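Local coordinates for DNA replication and repair protein RecF (Caldanaerobacter subterraneus subsp. tengcongensis, PDB 5Z69), which binds ATP and probably single-stranded DNA, and serves as an ATP-switched recombination mediator in the RecFOR pathway of DNA repair, at residues M55-R60 and L144-S149; G99-K104 and K111-I116; H119-I124 and E307-E312. All blocks are in the same frame, centred on the assembly; numbering follows the deposited sequence.

The three contacts all lie within the RecF/RecN/SMC N-terminal region. Contact 2 (99-104 with 111-116) is nested inside the loop closed by contact 1 (55-60 with 144-149). Contact 3 (119-124 with 307-312) crosses contact 1 along the chain and follows contact 2. The centres of contacts 1 and 3 are about 12 Å apart, and F59 touches I124 between them. The centres of contacts 1 and 2 are about 15 Å apart, and the two meet where M55 and G56 pack on T113 and I116. The end of helix 43-55 and the loop after it therefore meet the loop that leaves strand 108-109, strand 122-125 of the mixed sheet and helix 137-151. R60 of contact 1 also belongs to the nucleotide pocket.

Contact 1 of 3, residues M55-R60 and L144-S149; sequences MGRSFR and LDACIS. With AGS (phosphothiophosphoric acid-adenylate ester), chain C.
The methyl group of A146 is met by two side chains from the 55-60 segment. R57 brings the edge of its guanidinium group, near the group's plane, with NH2 3.4 Å from A146 CB. M55 adds an apolar touch, its CE lying 4.1 Å from the same CB. The extended R57 chain, CG to NE, carries the guanidinium to the helix. Bends at chi2 (-57°) and chi3 (-72°) turn M55 CE to that methyl. The contact is small and near the surface. M55 also packs on V150 and R57 on K142, both of helix 137-151.

Further out, G56, the first residue after helix 43-55, has a positive phi of 71°. The chain then passes through S58, whose OG accepts from R60 N at 3.1 Å in an ST turn. S58 OG is also hydrogen-bonded to E48. R60 NH1 forms a salt bridge with E48, and its guanidinium edge faces the alpha-phosphate of the bound ATP analogue. R60 NH2 also lies near AGS O2A, but the placing of NH2 is uncertain and the bond weak at best. The segment thus joins helix 137-151 to the nucleotide pocket of a P-loop ATPase, just after the helix that begins within the Walker A motif.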
loop_
_atom_site.group_PDB
_atom_site.type_symbol
_atom_site.label_atom_id
_atom_site.label_comp_id
_atom_site.label_asym_id
_atom_site.label_seq_id
_atom_site.Cartn_x
_atom_site.Cartn_y
_atom_site.Cartn_z
ATOM N N MET A 55 18.071 11.339 -22.234
ATOM C CA MET A 55 17.028 10.334 -22.055
ATOM C C MET A 55 16.396 9.796 -23.348
ATOM O O MET A 55 15.730 8.756 -23.334
ATOM C CB MET A 55 15.929 10.915 -21.174
ATOM C CG MET A 55 16.424 11.392 -19.802
ATOM S SD MET A 55 17.237 10.068 -18.880
ATOM C CE MET A 55 15.799 9.075 -18.476
ATOM N N GLY A 56 16.582 10.500 -24.454
ATOM C CA GLY A 56 15.943 10.079 -25.686
ATOM C C GLY A 56 14.431 10.293 -25.687
ATOM O O GLY A 56 13.707 9.664 -26.453
ATOM N N ARG A 57 13.953 11.187 -24.830
ATOM C CA ARG A 57 12.529 11.525 -24.810
ATOM C C ARG A 57 12.325 12.903 -24.198
ATOM O O ARG A 57 13.279 13.503 -23.669
ATOM C CB ARG A 57 11.730 10.491 -24.011
ATOM C CG ARG A 57 12.067 10.554 -22.541
ATOM C CD ARG A 57 11.363 9.458 -21.781
ATOM N NE ARG A 57 11.791 9.452 -20.388
ATOM C CZ ARG A 57 11.306 8.639 -19.461
ATOM N NH1 ARG A 57 10.366 7.760 -19.774
ATOM N NH2 ARG A 57 11.763 8.714 -18.219
ATOM N N SER A 58 11.093 13.405 -24.303
ATOM C CA SER A 58 10.675 14.661 -23.688
ATOM C C SER A 58 10.524 14.504 -22.176
ATOM O O SER A 58 9.815 13.609 -21.729
ATOM C CB SER A 58 9.336 15.119 -24.280
ATOM O OG SER A 58 8.804 16.225 -23.571
ATOM N N PHE A 59 11.148 15.376 -21.386
ATOM C CA PHE A 59 10.933 15.333 -19.934
ATOM C C PHE A 59 9.512 15.761 -19.574
ATOM O O PHE A 59 9.069 15.555 -18.460
ATOM C CB PHE A 59 11.949 16.203 -19.176
ATOM C CG PHE A 59 11.703 17.686 -19.279
ATOM C CD1 PHE A 59 10.935 18.347 -18.331
ATOM C CD2 PHE A 59 12.275 18.431 -20.302
ATOM C CE1 PHE A 59 10.714 19.713 -18.423
ATOM C CE2 PHE A 59 12.067 19.811 -20.396
ATOM C CZ PHE A 59 11.281 20.449 -19.457
ATOM N N ARG A 60 8.807 16.370 -20.515
ATOM C CA ARG A 60 7.442 16.801 -20.259
ATOM C C ARG A 60 6.441 15.685 -20.542
ATOM O O ARG A 60 5.246 15.841 -20.300
ATOM C CB ARG A 60 7.095 18.007 -21.112
ATOM C CG ARG A 60 7.894 19.244 -20.839
ATOM C CD ARG A 60 8.164 19.922 -22.157
ATOM N NE ARG A 60 7.869 21.337 -22.104
ATOM C CZ ARG A 60 8.157 22.191 -23.073
ATOM N NH1 ARG A 60 8.752 21.770 -24.184
ATOM N NH2 ARG A 60 7.843 23.471 -22.927
ATOM N N LEU A 144 10.940 6.307 -10.738
ATOM C CA LEU A 144 11.847 5.307 -10.207
ATOM C C LEU A 144 12.542 4.475 -11.299
ATOM O O LEU A 144 13.736 4.206 -11.214
ATOM C CB LEU A 144 11.081 4.384 -9.257
ATOM C CG LEU A 144 11.911 3.313 -8.556
ATOM C CD1 LEU A 144 12.996 3.937 -7.726
ATOM C CD2 LEU A 144 10.998 2.438 -7.681
ATOM N N ASP A 145 11.785 4.043 -12.309
ATOM C CA ASP A 145 12.342 3.255 -13.406
ATOM C C ASP A 145 13.401 4.055 -14.176
ATOM O O ASP A 145 14.420 3.511 -14.591
ATOM C CB ASP A 145 11.239 2.824 -14.371
ATOM C CG ASP A 145 10.450 1.625 -13.883
ATOM O OD1 ASP A 145 10.962 0.849 -13.048
ATOM O OD2 ASP A 145 9.326 1.440 -14.386
ATOM N N ALA A 146 13.143 5.343 -14.364
ATOM C CA ALA A 146 14.059 6.215 -15.115
ATOM C C ALA A 146 15.313 6.518 -14.316
ATOM O O ALA A 146 16.413 6.502 -14.867
ATOM C CB ALA A 146 13.362 7.513 -15.508
ATOM N N CYS A 147 15.156 6.810 -13.022
ATOM C CA CYS A 147 16.316 7.022 -12.161
ATOM C C CYS A 147 17.246 5.823 -12.188
ATOM O O CYS A 147 18.470 5.959 -12.354
ATOM C CB CYS A 147 15.889 7.295 -10.719
ATOM S SG CYS A 147 15.106 8.890 -10.516
ATOM N N ILE A 148 16.668 4.642 -12.024
ATOM C CA ILE A 148 17.503 3.446 -11.944
ATOM C C ILE A 148 18.140 3.072 -13.283
ATOM O O ILE A 148 19.326 2.766 -13.324
ATOM C CB ILE A 148 16.727 2.255 -11.425
ATOM C CG1 ILE A 148 16.157 2.573 -10.011
ATOM C CG2 ILE A 148 17.649 1.022 -11.408
ATOM C CD1 ILE A 148 15.231 1.514 -9.451
ATOM N N SER A 149 17.340 3.086 -14.356
ATOM C CA SER A 149 17.782 2.740 -15.687
ATOM C C SER A 149 18.963 3.598 -16.137
ATOM O O SER A 149 19.870 3.103 -16.790
ATOM C CB SER A 149 16.628 2.879 -16.685
ATOM O OG SER A 149 15.577 1.990 -16.337
HETATM P PG AGS C . 9.001 27.813 -19.529
HETATM S S1G AGS C . 10.638 28.182 -18.528
HETATM O O2G AGS C . 7.908 28.862 -19.133
HETATM O O3G AGS C . 8.510 26.402 -19.077
HETATM P PB AGS C . 8.713 28.958 -22.098
HETATM O O1B AGS C . 9.798 29.769 -22.723
HETATM O O2B AGS C . 7.733 29.839 -21.304
HETATM O O3B AGS C . 9.286 27.838 -21.088
HETATM P PA AGS C . 8.299 27.055 -24.130
HETATM O O1A AGS C . 9.832 26.979 -24.128
HETATM O O2A AGS C . 7.529 25.872 -23.631
HETATM O O3A AGS C . 7.841 28.319 -23.268
HETATM O "O5'" AGS C . 7.794 27.436 -25.548
HETATM C "C5'" AGS C . 6.705 26.747 -26.094
HETATM C "C4'" AGS C . 6.231 27.627 -27.209
HETATM O "O4'" AGS C . 6.546 26.998 -28.471
HETATM C "C3'" AGS C . 4.725 27.863 -27.210
HETATM O "O3'" AGS C . 4.425 29.172 -27.682
HETATM C "C2'" AGS C . 4.213 26.733 -28.107
HETATM O "O2'" AGS C . 3.002 27.074 -28.775
HETATM C "C1'" AGS C . 5.357 26.587 -29.118
HETATM N N9 AGS C . 5.537 25.231 -29.610
HETATM C C8 AGS C . 5.402 24.057 -28.907
HETATM N N7 AGS C . 5.598 22.981 -29.626
HETATM C C5 AGS C . 5.887 23.471 -30.887
HETATM C C6 AGS C . 6.188 22.842 -32.111
HETATM N N6 AGS C . 6.268 21.516 -32.257
HETATM N N1 AGS C . 6.402 23.626 -33.191
HETATM C C2 AGS C . 6.329 24.953 -33.045
HETATM N N3 AGS C . 6.053 25.661 -31.947
HETATM C C4 AGS C . 5.844 24.854 -30.899
#

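Contact 2 of 3, residues G99-K104 and K111-I116; sequences GNKVIK and KSTGEI
I103 reaches from its strand across to T113 and I116, and carries most of this contact. From CB its side chain divides in two. CG2 takes one branch, anti to the backbone N, and packs on the end of I116, 3.8 Å from its CD1. I116 CG1 lies a little farther from the same methyl. The other branch runs through CG1 to CD1, with chi2 extended at 175°. CD1 comes to rest on T113, 3.7 Å from CA and 3.8 Å from both OG1 and CG2. One methyl is therefore set against backbone and side chain of the same threonine. The I103 side chain crosses those of T113 and I116 at about a right angle.

K101, two residues earlier on the strand, points the same way. Its CD passes 3.3 Å from T113 OG1; beyond it the chain bends at chi3 (58°). NZ stays 4.0 Å from that oxygen, so the aliphatic part of the lysine makes the touch.

The loop that receives these side chains is shaped by its own bonds. I116 N bonds to T113 O as the chain makes a 3-10 turn. S112 OG donates to E115 OE2 at 2.9 Å, from above the carboxylate plane. L110 packs on both I103 and I116, and F93 of the neighbouring strand also touches I103. The arrangement is that of a beta hairpin, strands 101-105 and 108-109 at one edge of the antiparallel sheet, whose outgoing chain turns back over the hairpin's own first strand.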
loop_
_atom_site.group_PDB
_atom_site.type_symbol
_atom_site.label_atom_id
_atom_site.label_comp_id
_atom_site.label_asym_id
_atom_site.label_seq_id
_atom_site.Cartn_x
_atom_site.Cartn_y
_atom_site.Cartn_z
ATOM N N GLY A 99 7.911 8.373 -38.233
ATOM C CA GLY A 99 8.274 7.462 -37.153
ATOM C C GLY A 99 9.754 7.131 -37.076
ATOM O O GLY A 99 10.252 6.724 -36.031
ATOM N N ASN A 100 10.465 7.303 -38.183
ATOM C CA ASN A 100 11.896 6.992 -38.222
ATOM C C ASN A 100 12.736 7.842 -37.269
ATOM O O ASN A 100 12.834 9.060 -37.449
ATOM C CB ASN A 100 12.427 7.171 -39.644
ATOM C CG ASN A 100 11.800 6.198 -40.618
ATOM O OD1 ASN A 100 11.314 5.142 -40.218
ATOM N ND2 ASN A 100 11.814 6.544 -41.906
ATOM N N LYS A 101 13.341 7.223 -36.261
ATOM C CA LYS A 101 14.305 7.978 -35.470
ATOM C C LYS A 101 15.713 7.414 -35.660
ATOM O O LYS A 101 15.900 6.211 -35.864
ATOM C CB LYS A 101 13.903 8.039 -33.988
ATOM C CG LYS A 101 14.026 6.790 -33.200
ATOM C CD LYS A 101 13.621 7.051 -31.732
ATOM C CE LYS A 101 12.203 7.598 -31.607
ATOM N NZ LYS A 101 11.691 7.523 -30.201
ATOM N N VAL A 102 16.690 8.316 -35.673
ATOM C CA VAL A 102 18.086 7.947 -35.850
ATOM C C VAL A 102 18.877 8.569 -34.712
ATOM O O VAL A 102 18.948 9.802 -34.600
ATOM C CB VAL A 102 18.666 8.435 -37.204
ATOM C CG1 VAL A 102 20.159 8.131 -37.298
ATOM C CG2 VAL A 102 17.915 7.812 -38.385
ATOM N N ILE A 103 19.439 7.720 -33.860
ATOM C CA ILE A 103 20.264 8.170 -32.741
ATOM C C ILE A 103 21.695 7.708 -32.963
ATOM O O ILE A 103 21.950 6.521 -33.209
ATOM C CB ILE A 103 19.751 7.645 -31.400
ATOM C CG1 ILE A 103 18.277 7.988 -31.230
ATOM C CG2 ILE A 103 20.591 8.195 -30.216
ATOM C CD1 ILE A 103 17.682 7.375 -29.976
ATOM N N LYS A 104 22.635 8.642 -32.905
ATOM C CA LYS A 104 24.036 8.277 -33.110
ATOM C C LYS A 104 24.948 8.780 -31.998
ATOM O O LYS A 104 24.814 9.919 -31.564
ATOM C CB LYS A 104 24.531 8.830 -34.438
ATOM C CG LYS A 104 23.781 8.320 -35.662
ATOM C CD LYS A 104 24.448 8.860 -36.924
ATOM C CE LYS A 104 23.884 8.242 -38.184
ATOM N NZ LYS A 104 24.651 8.772 -39.383
ATOM N N LYS A 111 21.219 0.948 -31.955
ATOM C CA LYS A 111 20.185 -0.016 -32.325
ATOM C C LYS A 111 18.853 0.254 -31.631
ATOM O O LYS A 111 17.806 -0.043 -32.181
ATOM C CB LYS A 111 20.640 -1.439 -31.995
ATOM C CG LYS A 111 22.044 -1.779 -32.469
ATOM C CD LYS A 111 22.082 -2.261 -33.908
ATOM C CE LYS A 111 23.519 -2.539 -34.329
ATOM N NZ LYS A 111 23.627 -3.372 -35.561
ATOM N N SER A 112 18.883 0.772 -30.407
ATOM C CA SER A 112 17.630 1.145 -29.728
ATOM C C SER A 112 17.777 2.476 -29.024
ATOM O O SER A 112 18.887 2.975 -28.815
ATOM C CB SER A 112 17.180 0.082 -28.722
ATOM O OG SER A 112 18.242 -0.270 -27.866
ATOM N N THR A 113 16.645 3.056 -28.675
ATOM C CA THR A 113 16.629 4.372 -28.067
ATOM C C THR A 113 17.258 4.310 -26.672
ATOM O O THR A 113 18.009 5.212 -26.298
ATOM C CB THR A 113 15.193 4.943 -28.015
ATOM O OG1 THR A 113 14.719 5.106 -29.360
ATOM C CG2 THR A 113 15.169 6.305 -27.315
ATOM N N GLY A 114 16.999 3.221 -25.942
ATOM C CA GLY A 114 17.478 3.071 -24.576
ATOM C C GLY A 114 18.990 3.043 -24.471
ATOM O O GLY A 114 19.549 3.244 -23.414
ATOM N N GLU A 115 19.667 2.795 -25.584
ATOM C CA GLU A 115 21.117 2.743 -25.564
ATOM C C GLU A 115 21.722 4.133 -25.463
ATOM O O GLU A 115 22.933 4.274 -25.301
ATOM C CB GLU A 115 21.643 2.015 -26.803
ATOM C CG GLU A 115 21.385 0.515 -26.752
ATOM C CD GLU A 115 21.729 -0.178 -28.052
ATOM O OE1 GLU A 115 22.765 0.174 -28.659
ATOM O OE2 GLU A 115 20.950 -1.055 -28.485
ATOM N N ILE A 116 20.884 5.162 -25.559
ATOM C CA ILE A 116 21.365 6.521 -25.352
ATOM C C ILE A 116 21.716 6.839 -23.867
ATOM O O ILE A 116 22.536 7.727 -23.604
ATOM C CB ILE A 116 20.349 7.544 -25.866
ATOM C CG1 ILE A 116 21.054 8.863 -26.192
ATOM C CG2 ILE A 116 19.250 7.777 -24.815
ATOM C CD1 ILE A 116 20.139 9.898 -26.825
#

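Contact 3 of 3, residues H119-I124 and E307-E312; sequences HFLTVI and EILEEE
L309 places its two methyl groups against L121 and V123, and the contact between strand and helix is apolar and buried. CD1 meets L121 CD1 at 4.0 Å, the two leucines meeting at a slant. CD2 meets V123 CG2 at 3.8 Å in the conformer modelled here; a second was also deposited. These two side chains run past each other in opposite directions. L309 CG stands anti to the backbone N (chi1 170°), and its two methyls divide between L121 and V123. L121, just before the strand, and V123 in it are two residues apart in extended chain, and both point CB toward the helix. T122 between them points away. I151 also packs on L309, and V150 on L121, which brings in the end of helix 137-151.

One backbone atom also comes near: T122 O lies 4.1 Å from L309 CD2, a van der Waals approach.

The polar groups work on other sides. T122 OG1 is hydrogen-bonded to S54 and R51 of helix 43-55. F120 O is bonded to S54 OG as well. On the helix, E307, E310 and E312 form salt bridges with K217, K316 and K210. Backbone hydrogen bonds join L121 and V123 to V318 and L320 of strand 318-321.

Strand 122-125 is the outermost strand of the mixed sheet, and helix 291-313 packs on one side while helix 43-55 bonds to the other. This is the layered alpha-beta-alpha arrangement of the P-loop NTPase core.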
loop_
_atom_site.group_PDB
_atom_site.type_symbol
_atom_site.label_atom_id
_atom_site.label_comp_id
_atom_site.label_asym_id
_atom_site.label_seq_id
_atom_site.Cartn_x
_atom_site.Cartn_y
_atom_site.Cartn_z
ATOM N N HIS A 119 25.202 8.376 -21.818
ATOM C CA HIS A 119 26.344 8.940 -22.524
ATOM C C HIS A 119 26.516 10.377 -22.064
ATOM O O HIS A 119 27.623 10.896 -21.994
ATOM C CB HIS A 119 26.128 8.858 -24.048
ATOM C CG HIS A 119 26.323 7.483 -24.605
ATOM N ND1 HIS A 119 27.575 6.961 -24.876
ATOM C CD2 HIS A 119 25.429 6.516 -24.933
ATOM C CE1 HIS A 119 27.442 5.726 -25.335
ATOM N NE2 HIS A 119 26.150 5.433 -25.379
ATOM N N PHE A 120 25.390 11.015 -21.782
ATOM C CA PHE A 120 25.338 12.401 -21.296
ATOM C C PHE A 120 24.416 12.460 -20.090
ATOM O O PHE A 120 23.202 12.269 -20.229
ATOM C CB PHE A 120 24.836 13.335 -22.400
ATOM C CG PHE A 120 24.601 14.767 -21.960
ATOM C CD1 PHE A 120 25.608 15.501 -21.347
ATOM C CD2 PHE A 120 23.392 15.397 -22.229
ATOM C CE1 PHE A 120 25.406 16.827 -20.970
ATOM C CE2 PHE A 120 23.182 16.734 -21.864
ATOM C CZ PHE A 120 24.189 17.441 -21.211
ATOM N N LEU A 121 24.968 12.713 -18.904
ATOM C CA LEU A 121 24.132 12.718 -17.679
ATOM C C LEU A 121 23.666 14.107 -17.288
ATOM O O LEU A 121 24.466 15.038 -17.164
ATOM C CB LEU A 121 24.892 12.117 -16.490
ATOM C CG LEU A 121 25.388 10.690 -16.707
ATOM C CD1 LEU A 121 26.338 10.253 -15.611
ATOM C CD2 LEU A 121 24.155 9.799 -16.744
ATOM N N THR A 122 22.360 14.225 -17.081
ATOM C CA THR A 122 21.745 15.441 -16.588
ATOM C C THR A 122 20.826 15.097 -15.415
ATOM O O THR A 122 20.396 13.960 -15.273
ATOM C CB THR A 122 20.881 16.148 -17.670
ATOM O OG1 THR A 122 20.028 15.172 -18.269
ATOM C CG2 THR A 122 21.745 16.819 -18.762
ATOM N N VAL A 123 20.545 16.081 -14.573
ATOM C CA VAL A 123 19.416 16.007 -13.647
ATOM C C VAL A 123 18.603 17.264 -13.876
ATOM O O VAL A 123 19.163 18.358 -13.911
ATOM C CB VAL A 123 19.862 15.928 -12.177
ATOM C CG1 VAL A 123 18.634 15.881 -11.234
ATOM C CG2 VAL A 123 20.757 14.722 -11.981
ATOM N N ILE A 124 17.299 17.113 -14.060
ATOM C CA ILE A 124 16.469 18.266 -14.359
ATOM C C ILE A 124 15.524 18.513 -13.196
ATOM O O ILE A 124 14.860 17.597 -12.728
ATOM C CB ILE A 124 15.673 18.081 -15.681
ATOM C CG1 ILE A 124 14.711 19.246 -15.896
ATOM C CG2 ILE A 124 14.941 16.727 -15.719
ATOM C CD1 ILE A 124 14.426 19.514 -17.368
ATOM N N GLU A 307 22.584 13.112 -5.872
ATOM C CA GLU A 307 23.605 12.503 -5.036
ATOM C C GLU A 307 23.842 11.027 -5.385
ATOM O O GLU A 307 24.978 10.600 -5.556
ATOM C CB GLU A 307 23.213 12.634 -3.561
ATOM C CG GLU A 307 24.111 11.854 -2.634
ATOM C CD GLU A 307 23.784 12.136 -1.179
ATOM O OE1 GLU A 307 23.338 11.209 -0.476
ATOM O OE2 GLU A 307 23.955 13.299 -0.757
ATOM N N ILE A 308 22.766 10.249 -5.464
ATOM C CA ILE A 308 22.892 8.844 -5.832
ATOM C C ILE A 308 23.512 8.695 -7.247
ATOM O O ILE A 308 24.378 7.851 -7.477
ATOM C CB ILE A 308 21.513 8.138 -5.742
ATOM C CG1 ILE A 308 21.024 8.155 -4.287
ATOM C CG2 ILE A 308 21.603 6.698 -6.242
ATOM C CD1 ILE A 308 19.584 7.655 -4.075
ATOM N N LEU A 309 23.093 9.532 -8.190
ATOM C CA LEU A 309 23.628 9.436 -9.553
ATOM C C LEU A 309 25.161 9.664 -9.562
ATOM O O LEU A 309 25.909 8.878 -10.165
ATOM C CB LEU A 309 22.890 10.427 -10.488
ATOM C CG LEU A 309 23.414 10.700 -11.920
ATOM C CD1 LEU A 309 23.816 9.429 -12.562
ATOM C CD2 LEU A 309 22.346 11.369 -12.807
ATOM N N GLU A 310 25.635 10.705 -8.884
ATOM C CA GLU A 310 27.085 10.962 -8.819
ATOM C C GLU A 310 27.876 9.812 -8.209
ATOM O O GLU A 310 28.919 9.404 -8.727
ATOM C CB GLU A 310 27.373 12.213 -8.008
ATOM C CG GLU A 310 26.785 13.458 -8.585
ATOM C CD GLU A 310 27.299 14.693 -7.885
ATOM O OE1 GLU A 310 26.683 15.080 -6.865
ATOM O OE2 GLU A 310 28.319 15.257 -8.344
ATOM N N GLU A 311 27.367 9.290 -7.100
ATOM C CA GLU A 311 28.040 8.215 -6.385
ATOM C C GLU A 311 28.048 6.925 -7.194
ATOM O O GLU A 311 29.058 6.237 -7.257
ATOM C CB GLU A 311 27.372 7.981 -5.022
ATOM C CG GLU A 311 28.227 8.398 -3.838
ATOM C CD GLU A 311 29.411 7.468 -3.605
ATOM O OE1 GLU A 311 29.345 6.294 -4.032
ATOM O OE2 GLU A 311 30.407 7.914 -2.992
ATOM N N GLU A 312 26.921 6.588 -7.813
ATOM C CA GLU A 312 26.858 5.345 -8.577
ATOM C C GLU A 312 27.658 5.401 -9.891
ATOM O O GLU A 312 28.266 4.404 -10.284
ATOM C CB GLU A 312 25.403 4.969 -8.864
ATOM C CG GLU A 312 24.606 4.656 -7.604
ATOM C CD GLU A 312 25.142 3.442 -6.858
ATOM O OE1 GLU A 312 25.587 2.481 -7.526
ATOM O OE2 GLU A 312 25.127 3.455 -5.609
#